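Local coordinates for protein nucleoporin NUP82 (Saccharomyces cerevisiae, PDB 3PBP) that serves as a structural component of the nuclear pore complex, this chain being the protein's N-terminal beta-propeller domain, which includes the region that interacts with NUP116, at residues A[381-386]-A[413-418]; A[374-379]-A[422-427]; A[323-328]-A[348-353]. The protein carries 1 engineered substitution. One frame throughout, in Å; residues are numbered along the deposited sequence.

How the contacts relate
All three contacts lie in the N-terminal beta-propeller. Contact 3 is buried and contact 1 only partly so. Contact 2 is mostly buried but has one exposed residue. Contacts 1 and 3 each pair two antiparallel strands within one sheet, and both carry a classic beta bulge. Contact 2 instead joins two sheets by apolar side chains, without a hydrogen bond across it. Contacts 1 and 2 share a sheet, since strands 372-376 and 380-385 are neighbours in it. Contact 1 sets polar side chains along an outermost strand. Contact 3 combines leucines and isoleucines with a guanidinium at one end. Leu326 of contact 3 meets Phe386 of contact 1.

Contact 1 of 3, residues A[381-386]-A[413-418]; sequences IQQVNF and KLEDIA
Residues 381-385 and 413-418 pair as antiparallel strands, with a classic beta bulge where Ile417 and Ala418 both face Ile381. They belong to a four-stranded blade of the beta-propeller, in which strand 413-419 is outermost. Ile381 O accepts a hydrogen bond of 2.7 Å from Ile417 N and a weak one from Ala418 N. Ile381 N donates to Ala418 O at 3.0 Å. Past the bulge, Gln383 N donates to Glu415 O at 2.7 Å. At the far end Asn385 and Lys413 hydrogen-bond in both directions through their backbones.

Gln382 and Asp416 share a face. Their side chains lie side by side and point the same way, with amide and carboxylate planes 15° apart. The nearest atoms are Gln382 CG and Asp416 OD1, 3.2 Å apart. Gln382 CG stands anti to the carbonyl carbon (chi1 -77°), the chain runs extended to CD, and NE2 lies beside the branch of Leu414. On the other face Gln383 CB meets Ile417 CG1 at 3.7 Å. Ile417 also rests on Tyr374 and on Leu437 of strand 434-440. Asn385 OD1 accepts from Met387 N, at the start of helix 387-399. Beside Gln382, Val384 CG2 touches Leu414 CD1 at 3.8 Å.

Contact 2 of 3, residues A[374-379]-A[422-427]; sequences YVISDN and RIPNLA
Ile376 and Tyr374 of strand 372-376 pack against Ile423, Pro424 and Leu426, which lead into the next sheet along the chain. No hydrogen bond crosses the contact. It is an apolar seam between two neighbouring sheets, consistent with adjacent blades of the beta-propeller.

The tight part centres on Ile376. Its CD1 meets Ile423 CG2 at 3.7 Å. The same CD1 lies 4.2 Å from Pro424 CD and 4.4 Å from Leu426 CD1. One methyl thus touches three residues. Ile376 CG1 is anti to the carbonyl carbon (chi1 -68°), and CD1 extends on from it (chi2 -176°) toward this group. The other branch also takes part: Ile376 CG2 is 4.0 Å from Ile423 CG2. The two isoleucine side chains cross obliquely.

The packing is thinner toward Tyr374. There the backbones stand further apart, with 9.4 Å between Tyr374 CA and Leu426 CA, and the side chains bridge the distance. Leu426 CD2 approaches the ring obliquely and lies 3.9 Å from both Tyr374 CG and Tyr374 CD2. This end is still covered, because Tyr374 is buried and also touches Gln383. The solvent side is at Ile423, which is exposed although its branch reaches Ile376.

Around the seam, Ile376 also packs on Ser362 and Ile364 of strand 362-364, on its own sheet. Pro424 rests on Ile381 of strand 380-385. Leu426 lies on Leu437 and Leu439 of strand 434-440, while Asn425 OD1 accepts from Ile26 N of strand 24-29, so this part of the chain borders the N-terminal sheet too.

Contact 3 of 3, residues A[323-328]-A[348-353]; sequences SLILLF and LVLIER
Ser323 OG is gripped by the guanidinium of Arg353: NE donates at 2.6 Å and NH2 adds a weak hydrogen bond at 3.2 Å. The hydroxyl sits at the guanidinium edge, tilted 18° out of its plane. Arg353 CG is anti to the backbone N (chi1 -174°), and the chain runs extended to NE. NH2 also forms a salt bridge with Asp321, and NH1 one with Glu293. An alanine at Arg353 would probably leave Ser323 OG without these donors and both carboxylates without this counter-charge.

The strands pair antiparallel with a classic beta bulge, where Ile351 and Glu352 both face Leu326. Leu326 N donates to Glu352 O at 2.9 Å, and Ile351 N to Leu326 O. Phe328 and Val349 hydrogen-bond both ways.

On one face Leu350 CD1 touches both Ile325 CB at 3.6 Å and Leu327 CD2 at 3.9 Å. Leu327 CD1 meets Leu348 CD1. On the other, Ile351 CD1 packs on Phe328 CB. Glu352 OE1 hydrogen-bonds to Ser412 OG.

Strands 313-319 and 286-288 flank the pair. Ile205 of strand 204-208 covers Leu327 and Leu348. Trp389 of helix 387-399 packs on Leu326, Ile351 and Glu352, while a chain of another protein reaches Phe328, Val349 and Ile351.

Contact 1 of 3, residues A[381-386]-A[413-418]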
loop_
_atom_site.group_PDB
_atom_site.type_symbol
_atom_site.label_atom_id
_atom_site.label_comp_id
_atom_site.label_asym_id
_atom_site.label_seq_id
_atom_site.Cartn_x
_atom_site.Cartn_y
_atom_site.Cartn_z
ATOM N N ILE A 381 -1.647 -19.030 -17.427
ATOM C CA ILE A 381 -0.650 -18.119 -16.914
ATOM C C ILE A 381 -0.372 -17.391 -18.201
ATOM O O ILE A 381 0.194 -17.964 -19.128
ATOM C CB ILE A 381 0.651 -18.805 -16.460
ATOM C CG1 ILE A 381 0.388 -19.715 -15.268
ATOM C CG2 ILE A 381 1.673 -17.750 -16.059
ATOM C CD1 ILE A 381 1.633 -20.428 -14.793
ATOM N N GLN A 382 -0.828 -16.153 -18.288
ATOM C CA GLN A 382 -0.603 -15.363 -19.483
ATOM C C GLN A 382 0.499 -14.370 -19.169
ATOM O O GLN A 382 0.812 -14.117 -18.002
ATOM C CB GLN A 382 -1.882 -14.623 -19.884
ATOM C CG GLN A 382 -2.924 -15.493 -20.560
ATOM C CD GLN A 382 -4.220 -14.756 -20.809
ATOM O OE1 GLN A 382 -5.033 -14.590 -19.905
ATOM N NE2 GLN A 382 -4.412 -14.295 -22.037
ATOM N N GLN A 383 1.108 -13.830 -20.212
ATOM C CA GLN A 383 2.153 -12.844 -20.026
ATOM C C GLN A 383 1.851 -11.616 -20.860
ATOM O O GLN A 383 1.842 -11.672 -22.089
ATOM C CB GLN A 383 3.522 -13.383 -20.432
ATOM C CG GLN A 383 4.632 -12.385 -20.123
ATOM C CD GLN A 383 5.892 -12.620 -20.918
ATOM O OE1 GLN A 383 6.910 -13.082 -20.387
ATOM N NE2 GLN A 383 5.835 -12.301 -22.206
ATOM N N VAL A 384 1.586 -10.510 -20.180
ATOM C CA VAL A 384 1.314 -9.259 -20.849
ATOM C C VAL A 384 2.684 -8.638 -21.094
ATOM O O VAL A 384 3.470 -8.472 -20.166
ATOM C CB VAL A 384 0.471 -8.345 -19.956
ATOM C CG1 VAL A 384 0.141 -7.067 -20.684
ATOM C CG2 VAL A 384 -0.787 -9.061 -19.548
ATOM N N ASN A 385 2.984 -8.320 -22.346
ATOM C CA ASN A 385 4.270 -7.730 -22.676
ATOM C C ASN A 385 4.073 -6.348 -23.265
ATOM O O ASN A 385 3.658 -6.220 -24.412
ATOM C CB ASN A 385 5.005 -8.616 -23.679
ATOM C CG ASN A 385 6.383 -8.090 -24.021
ATOM O OD1 ASN A 385 6.535 -6.970 -24.516
ATOM N ND2 ASN A 385 7.403 -8.902 -23.759
ATOM N N PHE A 386 4.373 -5.307 -22.494
ATOM C CA PHE A 386 4.195 -3.963 -23.011
ATOM C C PHE A 386 5.459 -3.188 -23.332
ATOM O O PHE A 386 5.479 -1.958 -23.255
ATOM C CB PHE A 386 3.286 -3.142 -22.096
ATOM C CG PHE A 386 3.380 -3.496 -20.642
ATOM C CD1 PHE A 386 4.327 -2.906 -19.829
ATOM C CD2 PHE A 386 2.477 -4.384 -20.076
ATOM C CE1 PHE A 386 4.371 -3.189 -18.471
ATOM C CE2 PHE A 386 2.517 -4.674 -18.722
ATOM C CZ PHE A 386 3.467 -4.072 -17.917
ATOM N N LYS A 413 1.397 -7.001 -26.011
ATOM C CA LYS A 413 1.360 -8.335 -26.593
ATOM C C LYS A 413 0.953 -9.322 -25.512
ATOM O O LYS A 413 1.664 -9.511 -24.527
ATOM C CB LYS A 413 2.735 -8.724 -27.131
ATOM C CG LYS A 413 3.312 -7.751 -28.137
ATOM C CD LYS A 413 4.797 -8.006 -28.347
ATOM C CE LYS A 413 5.453 -6.864 -29.109
ATOM N NZ LYS A 413 6.941 -6.976 -29.068
ATOM N N LEU A 414 -0.204 -9.940 -25.691
ATOM C CA LEU A 414 -0.693 -10.912 -24.731
ATOM C C LEU A 414 -0.170 -12.262 -25.201
ATOM O O LEU A 414 -0.038 -12.489 -26.400
ATOM C CB LEU A 414 -2.222 -10.903 -24.722
ATOM C CG LEU A 414 -2.893 -11.708 -23.619
ATOM C CD1 LEU A 414 -2.515 -11.102 -22.286
ATOM C CD2 LEU A 414 -4.401 -11.689 -23.797
ATOM N N GLU A 415 0.146 -13.154 -24.271
ATOM C CA GLU A 415 0.647 -14.467 -24.663
ATOM C C GLU A 415 0.438 -15.539 -23.611
ATOM O O GLU A 415 0.806 -15.364 -22.451
ATOM C CB GLU A 415 2.130 -14.390 -25.006
ATOM C CG GLU A 415 2.659 -15.682 -25.594
ATOM C CD GLU A 415 4.061 -15.534 -26.141
ATOM O OE1 GLU A 415 5.007 -15.371 -25.331
ATOM O OE2 GLU A 415 4.210 -15.570 -27.384
ATOM N N ASP A 416 -0.146 -16.658 -24.025
ATOM C CA ASP A 416 -0.403 -17.762 -23.111
ATOM C C ASP A 416 0.884 -18.525 -22.820
ATOM O O ASP A 416 1.502 -19.105 -23.712
ATOM C CB ASP A 416 -1.464 -18.694 -23.697
ATOM C CG ASP A 416 -2.839 -18.038 -23.774
ATOM O OD1 ASP A 416 -3.432 -17.745 -22.710
ATOM O OD2 ASP A 416 -3.331 -17.811 -24.901
ATOM N N ILE A 417 1.283 -18.505 -21.556
ATOM C CA ILE A 417 2.502 -19.161 -21.124
ATOM C C ILE A 417 2.289 -20.639 -20.899
ATOM O O ILE A 417 3.074 -21.458 -21.370
ATOM C CB ILE A 417 3.039 -18.522 -19.816
ATOM C CG1 ILE A 417 3.553 -17.109 -20.101
ATOM C CG2 ILE A 417 4.142 -19.371 -19.220
ATOM C CD1 ILE A 417 4.730 -17.051 -21.059
ATOM N N ALA A 418 1.231 -20.986 -20.180
ATOM C CA ALA A 418 0.973 -22.384 -19.899
ATOM C C ALA A 418 -0.358 -22.591 -19.217
ATOM O O ALA A 418 -0.965 -21.646 -18.721
ATOM C CB ALA A 418 2.079 -22.942 -19.031
#

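Contact 2 of 3, residues A[374-379]-A[422-427]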
loop_
_atom_site.group_PDB
_atom_site.type_symbol
_atom_site.label_atom_id
_atom_site.label_comp_id
_atom_site.label_asym_id
_atom_site.label_seq_id
_atom_site.Cartn_x
_atom_site.Cartn_y
_atom_site.Cartn_z
ATOM N N TYR A 374 3.199 -11.252 -15.472
ATOM C CA TYR A 374 2.534 -12.544 -15.548
ATOM C C TYR A 374 1.187 -12.430 -14.840
ATOM O O TYR A 374 1.099 -11.918 -13.718
ATOM C CB TYR A 374 3.394 -13.632 -14.894
ATOM C CG TYR A 374 4.581 -14.043 -15.741
ATOM C CD1 TYR A 374 4.398 -14.654 -16.981
ATOM C CD2 TYR A 374 5.885 -13.767 -15.334
ATOM C CE1 TYR A 374 5.480 -14.971 -17.798
ATOM C CE2 TYR A 374 6.978 -14.078 -16.144
ATOM C CZ TYR A 374 6.769 -14.676 -17.376
ATOM O OH TYR A 374 7.845 -14.945 -18.200
ATOM N N VAL A 375 0.131 -12.878 -15.510
ATOM C CA VAL A 375 -1.198 -12.824 -14.924
ATOM C C VAL A 375 -1.720 -14.229 -14.775
ATOM O O VAL A 375 -1.906 -14.935 -15.753
ATOM C CB VAL A 375 -2.188 -12.061 -15.800
ATOM C CG1 VAL A 375 -3.520 -11.943 -15.065
ATOM C CG2 VAL A 375 -1.636 -10.692 -16.158
ATOM N N ILE A 376 -1.950 -14.641 -13.543
ATOM C CA ILE A 376 -2.459 -15.973 -13.301
ATOM C C ILE A 376 -3.976 -15.952 -13.225
ATOM O O ILE A 376 -4.558 -15.490 -12.239
ATOM C CB ILE A 376 -1.882 -16.554 -12.000
ATOM C CG1 ILE A 376 -0.382 -16.794 -12.182
ATOM C CG2 ILE A 376 -2.612 -17.840 -11.623
ATOM C CD1 ILE A 376 0.287 -17.458 -11.008
ATOM N N SER A 377 -4.608 -16.436 -14.289
ATOM C CA SER A 377 -6.062 -16.506 -14.355
ATOM C C SER A 377 -6.499 -17.823 -13.693
ATOM O O SER A 377 -5.849 -18.290 -12.752
ATOM C CB SER A 377 -6.526 -16.443 -15.814
ATOM O OG SER A 377 -6.027 -15.277 -16.453
ATOM N N ASP A 378 -7.569 -18.446 -14.177
ATOM C CA ASP A 378 -8.016 -19.674 -13.532
ATOM C C ASP A 378 -7.276 -20.942 -13.925
ATOM O O ASP A 378 -7.068 -21.824 -13.092
ATOM C CB ASP A 378 -9.511 -19.883 -13.749
ATOM C CG ASP A 378 -10.198 -20.383 -12.498
ATOM O OD1 ASP A 378 -9.514 -21.054 -11.685
ATOM O OD2 ASP A 378 -11.410 -20.108 -12.333
ATOM N N ASN A 379 -6.889 -21.048 -15.188
ATOM C CA ASN A 379 -6.177 -22.233 -15.640
ATOM C C ASN A 379 -5.059 -21.861 -16.585
ATOM O O ASN A 379 -4.415 -22.733 -17.172
ATOM C CB ASN A 379 -7.138 -23.193 -16.332
ATOM C CG ASN A 379 -8.266 -23.617 -15.430
ATOM O OD1 ASN A 379 -8.037 -24.150 -14.339
ATOM N ND2 ASN A 379 -9.497 -23.381 -15.872
ATOM N N ARG A 422 -3.381 -25.231 -10.297
ATOM C CA ARG A 422 -3.248 -24.687 -8.951
ATOM C C ARG A 422 -2.281 -23.515 -9.088
ATOM O O ARG A 422 -1.133 -23.732 -9.486
ATOM C CB ARG A 422 -2.635 -25.746 -8.028
ATOM C CG ARG A 422 -3.242 -27.138 -8.160
ATOM C CD ARG A 422 -4.425 -27.283 -7.237
ATOM N NE ARG A 422 -4.060 -26.920 -5.871
ATOM C CZ ARG A 422 -4.878 -27.005 -4.829
ATOM N NH1 ARG A 422 -6.121 -27.447 -4.988
ATOM N NH2 ARG A 422 -4.456 -26.640 -3.624
ATOM N N ILE A 423 -2.728 -22.292 -8.781
ATOM C CA ILE A 423 -1.855 -21.112 -8.884
ATOM C C ILE A 423 -0.409 -21.509 -8.596
ATOM O O ILE A 423 0.012 -21.579 -7.436
ATOM C CB ILE A 423 -2.248 -20.022 -7.885
ATOM C CG1 ILE A 423 -3.696 -19.586 -8.128
ATOM C CG2 ILE A 423 -1.292 -18.838 -8.019
ATOM C CD1 ILE A 423 -4.185 -18.528 -7.137
ATOM N N PRO A 424 0.375 -21.766 -9.654
ATOM C CA PRO A 424 1.768 -22.168 -9.477
ATOM C C PRO A 424 2.712 -21.126 -8.890
ATOM O O PRO A 424 2.384 -19.942 -8.747
ATOM C CB PRO A 424 2.174 -22.607 -10.883
ATOM C CG PRO A 424 1.430 -21.652 -11.735
ATOM C CD PRO A 424 0.056 -21.614 -11.087
ATOM N N ASN A 425 3.891 -21.620 -8.545
ATOM C CA ASN A 425 4.964 -20.841 -7.973
ATOM C C ASN A 425 5.907 -20.617 -9.164
ATOM O O ASN A 425 6.307 -21.573 -9.827
ATOM C CB ASN A 425 5.614 -21.691 -6.872
ATOM C CG ASN A 425 6.357 -20.872 -5.852
ATOM O OD1 ASN A 425 7.523 -20.531 -6.042
ATOM N ND2 ASN A 425 5.687 -20.548 -4.754
ATOM N N LEU A 426 6.232 -19.364 -9.468
ATOM C CA LEU A 426 7.126 -19.079 -10.590
ATOM C C LEU A 426 8.549 -18.757 -10.163
ATOM O O LEU A 426 8.796 -18.354 -9.031
ATOM C CB LEU A 426 6.599 -17.911 -11.419
ATOM C CG LEU A 426 5.512 -18.187 -12.443
ATOM C CD1 LEU A 426 4.337 -18.872 -11.776
ATOM C CD2 LEU A 426 5.094 -16.872 -13.075
ATOM N N ALA A 427 9.481 -18.927 -11.091
ATOM C CA ALA A 427 10.878 -18.636 -10.836
ATOM C C ALA A 427 11.658 -18.566 -12.145
ATOM O O ALA A 427 11.492 -19.396 -13.027
ATOM C CB ALA A 427 11.467 -19.696 -9.925
#

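Contact 3 of 3, residues A[323-328]-A[348-353]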
loop_
_atom_site.group_PDB
_atom_site.type_symbol
_atom_site.label_atom_id
_atom_site.label_comp_id
_atom_site.label_asym_id
_atom_site.label_seq_id
_atom_site.Cartn_x
_atom_site.Cartn_y
_atom_site.Cartn_z
ATOM N N SER A 323 -10.315 -7.549 -16.015
ATOM C CA SER A 323 -9.700 -6.438 -16.736
ATOM C C SER A 323 -8.415 -5.960 -16.035
ATOM O O SER A 323 -8.194 -6.193 -14.831
ATOM C CB SER A 323 -10.713 -5.286 -16.856
ATOM O OG SER A 323 -10.346 -4.343 -17.849
ATOM N N LEU A 324 -7.576 -5.276 -16.805
ATOM C CA LEU A 324 -6.300 -4.768 -16.313
ATOM C C LEU A 324 -6.124 -3.334 -16.769
ATOM O O LEU A 324 -6.403 -3.026 -17.921
ATOM C CB LEU A 324 -5.173 -5.592 -16.923
ATOM C CG LEU A 324 -4.146 -6.241 -16.020
ATOM C CD1 LEU A 324 -4.851 -7.114 -14.996
ATOM C CD2 LEU A 324 -3.195 -7.049 -16.879
ATOM N N ILE A 325 -5.682 -2.449 -15.885
ATOM C CA ILE A 325 -5.435 -1.080 -16.320
ATOM C C ILE A 325 -3.975 -0.743 -16.032
ATOM O O ILE A 325 -3.506 -0.857 -14.902
ATOM C CB ILE A 325 -6.381 -0.027 -15.647
ATOM C CG1 ILE A 325 -6.131 0.071 -14.141
ATOM C CG2 ILE A 325 -7.810 -0.383 -15.924
ATOM C CD1 ILE A 325 -6.831 1.263 -13.479
ATOM N N LEU A 326 -3.250 -0.368 -17.077
ATOM C CA LEU A 326 -1.847 -0.020 -16.957
ATOM C C LEU A 326 -1.785 1.482 -16.750
ATOM O O LEU A 326 -2.204 2.246 -17.605
ATOM C CB LEU A 326 -1.108 -0.445 -18.226
ATOM C CG LEU A 326 -1.210 -1.940 -18.568
ATOM C CD1 LEU A 326 -0.296 -2.263 -19.738
ATOM C CD2 LEU A 326 -0.811 -2.781 -17.355
ATOM N N LEU A 327 -1.267 1.901 -15.602
ATOM C CA LEU A 327 -1.195 3.311 -15.253
ATOM C C LEU A 327 0.225 3.859 -15.230
ATOM O O LEU A 327 1.182 3.109 -15.095
ATOM C CB LEU A 327 -1.834 3.517 -13.883
ATOM C CG LEU A 327 -3.166 2.804 -13.650
ATOM C CD1 LEU A 327 -3.599 2.970 -12.182
ATOM C CD2 LEU A 327 -4.194 3.357 -14.601
ATOM N N PHE A 328 0.332 5.181 -15.345
ATOM C CA PHE A 328 1.603 5.897 -15.340
ATOM C C PHE A 328 1.514 7.148 -14.448
ATOM O O PHE A 328 0.606 7.965 -14.604
ATOM C CB PHE A 328 1.954 6.303 -16.771
ATOM C CG PHE A 328 3.168 7.175 -16.872
ATOM C CD1 PHE A 328 4.450 6.640 -16.687
ATOM C CD2 PHE A 328 3.036 8.533 -17.141
ATOM C CE1 PHE A 328 5.587 7.459 -16.771
ATOM C CE2 PHE A 328 4.153 9.353 -17.228
ATOM C CZ PHE A 328 5.433 8.818 -17.042
ATOM N N LEU A 348 -2.231 9.618 -11.347
ATOM C CA LEU A 348 -1.942 8.501 -12.225
ATOM C C LEU A 348 -2.735 8.693 -13.517
ATOM O O LEU A 348 -3.871 9.179 -13.515
ATOM C CB LEU A 348 -2.348 7.184 -11.582
ATOM C CG LEU A 348 -1.465 6.669 -10.461
ATOM C CD1 LEU A 348 -2.083 5.410 -9.903
ATOM C CD2 LEU A 348 -0.067 6.405 -10.993
ATOM N N VAL A 349 -2.133 8.292 -14.621
ATOM C CA VAL A 349 -2.759 8.423 -15.916
ATOM C C VAL A 349 -2.913 7.050 -16.555
ATOM O O VAL A 349 -2.010 6.231 -16.468
ATOM C CB VAL A 349 -1.890 9.334 -16.810
ATOM C CG1 VAL A 349 -2.405 9.339 -18.220
ATOM C CG2 VAL A 349 -1.900 10.743 -16.252
ATOM N N LEU A 350 -4.057 6.800 -17.190
ATOM C CA LEU A 350 -4.308 5.516 -17.851
ATOM C C LEU A 350 -3.635 5.472 -19.208
ATOM O O LEU A 350 -3.861 6.352 -20.028
ATOM C CB LEU A 350 -5.807 5.289 -18.066
ATOM C CG LEU A 350 -6.164 3.964 -18.751
ATOM C CD1 LEU A 350 -6.468 2.911 -17.696
ATOM C CD2 LEU A 350 -7.366 4.146 -19.635
ATOM N N ILE A 351 -2.817 4.451 -19.442
ATOM C CA ILE A 351 -2.129 4.291 -20.721
ATOM C C ILE A 351 -2.837 3.253 -21.580
ATOM O O ILE A 351 -2.937 3.403 -22.790
ATOM C CB ILE A 351 -0.672 3.845 -20.524
ATOM C CG1 ILE A 351 0.152 4.996 -19.942
ATOM C CG2 ILE A 351 -0.087 3.405 -21.843
ATOM C CD1 ILE A 351 1.599 4.637 -19.651
ATOM N N GLU A 352 -3.326 2.197 -20.943
ATOM C CA GLU A 352 -4.031 1.138 -21.648
ATOM C C GLU A 352 -4.874 0.252 -20.718
ATOM O O GLU A 352 -4.644 0.179 -19.507
ATOM C CB GLU A 352 -3.031 0.257 -22.412
ATOM C CG GLU A 352 -3.518 -1.182 -22.599
ATOM C CD GLU A 352 -2.556 -2.055 -23.367
ATOM O OE1 GLU A 352 -1.352 -2.047 -23.027
ATOM O OE2 GLU A 352 -3.017 -2.754 -24.301
ATOM N N ARG A 353 -5.865 -0.408 -21.304
ATOM C CA ARG A 353 -6.703 -1.331 -20.570
ATOM C C ARG A 353 -6.649 -2.688 -21.300
ATOM O O ARG A 353 -6.722 -2.752 -22.532
ATOM C CB ARG A 353 -8.136 -0.824 -20.501
ATOM C CG ARG A 353 -9.005 -1.692 -19.618
ATOM C CD ARG A 353 -10.440 -1.291 -19.676
ATOM N NE ARG A 353 -11.235 -2.158 -18.822
ATOM C CZ ARG A 353 -12.562 -2.149 -18.793
ATOM N NH1 ARG A 353 -13.232 -1.313 -19.579
ATOM N NH2 ARG A 353 -13.219 -2.968 -17.980
#